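Local atomic coordinates of membrane lipoprotein family protein (Aeropyrum pernix, PDB entry 4PEV), a protein that binds adenosine and probably serves as the solute-binding lipoprotein of an ABC transporter. Residues P233-G236 with K237-E241; A170-I173 with A174-S178. All coordinates share one frame; numbering follows the deposited sequence.

Interaction 1. Residues P233-G236 with K237-E241; sequences PTLG and KTTAE
K237 and G236 carry most of this contact between neighbouring turns of one helix, with L235 next. The N-H of K237 bonds to P233 O at 3.0 Å and, weakly, to T234 O. The side chain of K237 starts over the same two carbonyls, with CB 3.6 Å from T234 O. With CG anti to the backbone N (chi1 -166°), the chain runs out extended and bends only near its end, leading away from the preceding turn. It touches N264 and A265 of helix 258-271, and NZ makes a long, weak ion pair with E268.

L235 contributes mainly its carbonyl. L235 O accepts three bonds: one from the N-H of T239 and one from each of two threonine hydroxyls. The T239 hydroxyl is the nearer, with OG1 2.6 Å from L235 O. OG1 of T239 sits beside its own backbone N (chi1 -54°), which turns it back along the helix to the carbonyl four residues earlier. T238 OG1 lies 3.2 Å from L235 O and meets it far from straight on, with a C=O to OG1 angle of 108°. The methyl CD1 of L235 passes obliquely near both hydroxyls, 4.0 Å from T239 OG1.

G236 meets the next turn through backbone alone. Its carbonyl takes the N-H of A240 at 3.3 Å, from above the carbonyl plane. The CB of A240 stands alongside this oxygen and faces M262 and A265.

D232, just before the helix, accepts the N-H of L235 with OD1. This is the opening of an alpha helix, with threonine hydroxyls folded back onto a first-turn carbonyl. Helix 233-245 links parallel strands 222-226 and 248-254, which lie on either side of strand 186-191, in a beta-alpha-beta crossover of the periplasmic binding protein fold.

Interaction 2. Residues A170-I173 with A174-S178; sequences AADI and ANNIS
N176 reaches back along the helix to D172, one turn earlier. Its CB stands 3.7 Å from D172 O, the carbonyl that also accepts the N-H of N176. CG follows beside the backbone N (chi1 -57°), also near this oxygen. At the tip, ND2 lies close to D172 O, but the angle is too poor for a bond. Instead ND2 gives a weak hydrogen bond to D172 OD2 at 3.3 Å. Its stronger partner is W372 O. N176 OD1 is nearest D172 O, at 3.7 Å. The amide and carboxylate planes are nearly perpendicular, 89° apart. An alanine here has no amide, and the link between D172 and W372 through it would probably be lost, leaving the carboxylate freer to turn.

On another side of the helix, I177 CD1 meets I173 CG2 at 4.0 Å. Both isoleucines pack on F277, and A170, I173 and A174 cover V250.

D172 OD1 is bonded to S374 OG and, weakly, to Y212 OH. The donors that meet this buried carboxylate here are an amide and hydroxyls. These neutral donors would probably help stabilise its charge, while apolar residues of the same helix pack on strands 248-254 and 277-282.

Overall arrangement
Interaction 2 comes first in the chain, and interaction 1 follows on a separate helix. Their centres are about 22 Å apart and their nearest atoms about 13 Å, so they do not touch. The mixed sheet relates them. Helix 159-181, which holds interaction 2, lies on its strands 248-254 and 277-282. Helix 233-245, which holds interaction 1, leads into strand 248-254. Interaction 1 is nearer the ligand: the side chain of P233 is about 11 Å from the bound adenosine and about 9 Å from the adenosine-binding residue F230. Interaction 2 lies away from the binding site and is structural packing.

Interaction 1. Residues P233-G236 with K237-E241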
# COMPACT_ATOMS: atom_id res chain seq x y z
N PRO C 233 15.78 2.59 -2.03
CA PRO C 233 15.46 3.34 -3.25
C PRO C 233 16.36 3.08 -4.47
O PRO C 233 15.90 3.09 -5.59
CB PRO C 233 15.60 4.81 -2.82
CG PRO C 233 15.34 4.81 -1.36
CD PRO C 233 15.72 3.45 -0.83
N THR C 234 17.65 2.87 -4.25
CA THR C 234 18.59 2.64 -5.34
C THR C 234 18.28 1.33 -6.04
O THR C 234 18.32 1.24 -7.26
CB THR C 234 20.04 2.58 -4.83
OG1 THR C 234 20.28 3.69 -3.96
CG2 THR C 234 21.04 2.62 -6.00
N LEU C 235 18.02 0.30 -5.24
CA LEU C 235 17.62 -1.00 -5.75
C LEU C 235 16.25 -0.91 -6.45
O LEU C 235 15.99 -1.60 -7.43
CB LEU C 235 17.57 -2.03 -4.60
CG LEU C 235 17.10 -3.45 -4.92
CD1 LEU C 235 17.95 -4.07 -6.02
CD2 LEU C 235 17.10 -4.30 -3.66
N GLY C 236 15.38 -0.06 -5.93
CA GLY C 236 14.10 0.22 -6.57
C GLY C 236 14.26 0.82 -7.96
O GLY C 236 13.51 0.48 -8.86
N LYS C 237 15.24 1.71 -8.12
CA LYS C 237 15.51 2.34 -9.41
C LYS C 237 16.11 1.36 -10.42
O LYS C 237 15.66 1.31 -11.55
CB LYS C 237 16.41 3.57 -9.24
CG LYS C 237 16.46 4.46 -10.48
CD LYS C 237 17.53 5.56 -10.42
CE LYS C 237 17.27 6.54 -9.28
NZ LYS C 237 17.50 7.96 -9.70
N THR C 238 17.12 0.59 -10.02
CA THR C 238 17.75 -0.36 -10.95
C THR C 238 16.76 -1.42 -11.38
O THR C 238 16.73 -1.81 -12.55
CB THR C 238 18.99 -1.09 -10.38
OG1 THR C 238 18.63 -1.84 -9.22
CG2 THR C 238 20.09 -0.12 -10.04
N THR C 239 15.94 -1.91 -10.45
CA THR C 239 14.92 -2.88 -10.81
C THR C 239 14.03 -2.33 -11.92
O THR C 239 13.81 -3.00 -12.92
CB THR C 239 14.03 -3.26 -9.61
OG1 THR C 239 14.84 -3.70 -8.52
CG2 THR C 239 13.05 -4.37 -10.00
N ALA C 240 13.57 -1.09 -11.74
CA ALA C 240 12.68 -0.41 -12.70
C ALA C 240 13.34 -0.19 -14.04
O ALA C 240 12.69 -0.34 -15.06
CB ALA C 240 12.19 0.91 -12.14
N GLU C 241 14.62 0.18 -14.05
CA GLU C 241 15.35 0.41 -15.31
C GLU C 241 15.47 -0.85 -16.15
O GLU C 241 15.40 -0.79 -17.38
CB GLU C 241 16.75 0.93 -15.05
CG GLU C 241 16.81 2.38 -14.63
CD GLU C 241 18.15 2.75 -14.02
OE1 GLU C 241 19.06 1.88 -13.94
OE2 GLU C 241 18.30 3.91 -13.59

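Interaction 2. Residues A170-I173 with A174-S178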
# COMPACT_ATOMS: atom_id res chain seq x y z
N ALA C 170 -4.05 -0.25 -14.85
CA ALA C 170 -2.74 -0.33 -15.45
C ALA C 170 -2.81 -1.12 -16.75
O ALA C 170 -2.13 -0.81 -17.71
CB ALA C 170 -1.77 -0.98 -14.48
N ALA C 171 -3.64 -2.15 -16.78
CA ALA C 171 -3.86 -2.87 -18.02
C ALA C 171 -4.42 -1.93 -19.07
O ALA C 171 -4.11 -2.05 -20.25
CB ALA C 171 -4.81 -4.04 -17.81
N ASP C 172 -5.25 -0.99 -18.63
CA ASP C 172 -5.92 -0.09 -19.55
C ASP C 172 -4.98 0.97 -20.06
O ASP C 172 -5.02 1.32 -21.24
CB ASP C 172 -7.11 0.59 -18.87
CG ASP C 172 -7.84 1.55 -19.79
OD1 ASP C 172 -8.38 1.10 -20.84
OD2 ASP C 172 -7.85 2.75 -19.46
N ILE C 173 -4.14 1.49 -19.17
CA ILE C 173 -3.16 2.50 -19.55
C ILE C 173 -2.14 1.90 -20.50
O ILE C 173 -1.70 2.55 -21.43
CB ILE C 173 -2.44 3.07 -18.33
CG1 ILE C 173 -3.41 3.88 -17.48
CG2 ILE C 173 -1.26 3.95 -18.76
CD1 ILE C 173 -2.82 4.38 -16.17
N ALA C 174 -1.78 0.64 -20.26
CA ALA C 174 -0.81 -0.04 -21.11
C ALA C 174 -1.40 -0.34 -22.48
O ALA C 174 -0.74 -0.21 -23.51
CB ALA C 174 -0.37 -1.33 -20.43
N ASN C 175 -2.66 -0.75 -22.50
CA ASN C 175 -3.42 -0.88 -23.73
C ASN C 175 -3.44 0.42 -24.55
O ASN C 175 -3.18 0.40 -25.76
CB ASN C 175 -4.85 -1.29 -23.41
CG ASN C 175 -5.57 -1.89 -24.59
OD1 ASN C 175 -4.93 -2.44 -25.50
ND2 ASN C 175 -6.90 -1.80 -24.59
N ASN C 176 -3.75 1.54 -23.90
CA ASN C 176 -3.77 2.83 -24.59
C ASN C 176 -2.39 3.25 -25.08
O ASN C 176 -2.27 3.86 -26.14
CB ASN C 176 -4.34 3.93 -23.72
CG ASN C 176 -5.73 3.62 -23.23
OD1 ASN C 176 -6.58 3.17 -23.99
ND2 ASN C 176 -5.97 3.86 -21.95
N ILE C 177 -1.36 2.94 -24.31
CA ILE C 177 -0.00 3.26 -24.74
C ILE C 177 0.33 2.47 -26.00
O ILE C 177 0.94 2.99 -26.94
CB ILE C 177 1.04 3.00 -23.63
CG1 ILE C 177 0.89 4.05 -22.52
CG2 ILE C 177 2.46 3.02 -24.20
CD1 ILE C 177 1.81 3.83 -21.33
N SER C 178 -0.08 1.22 -26.03
CA SER C 178 0.23 0.36 -27.16
C SER C 178 -0.57 0.81 -28.37
O SER C 178 -0.01 0.93 -29.47
CB SER C 178 -0.04 -1.11 -26.82
OG SER C 178 1.04 -1.88 -27.30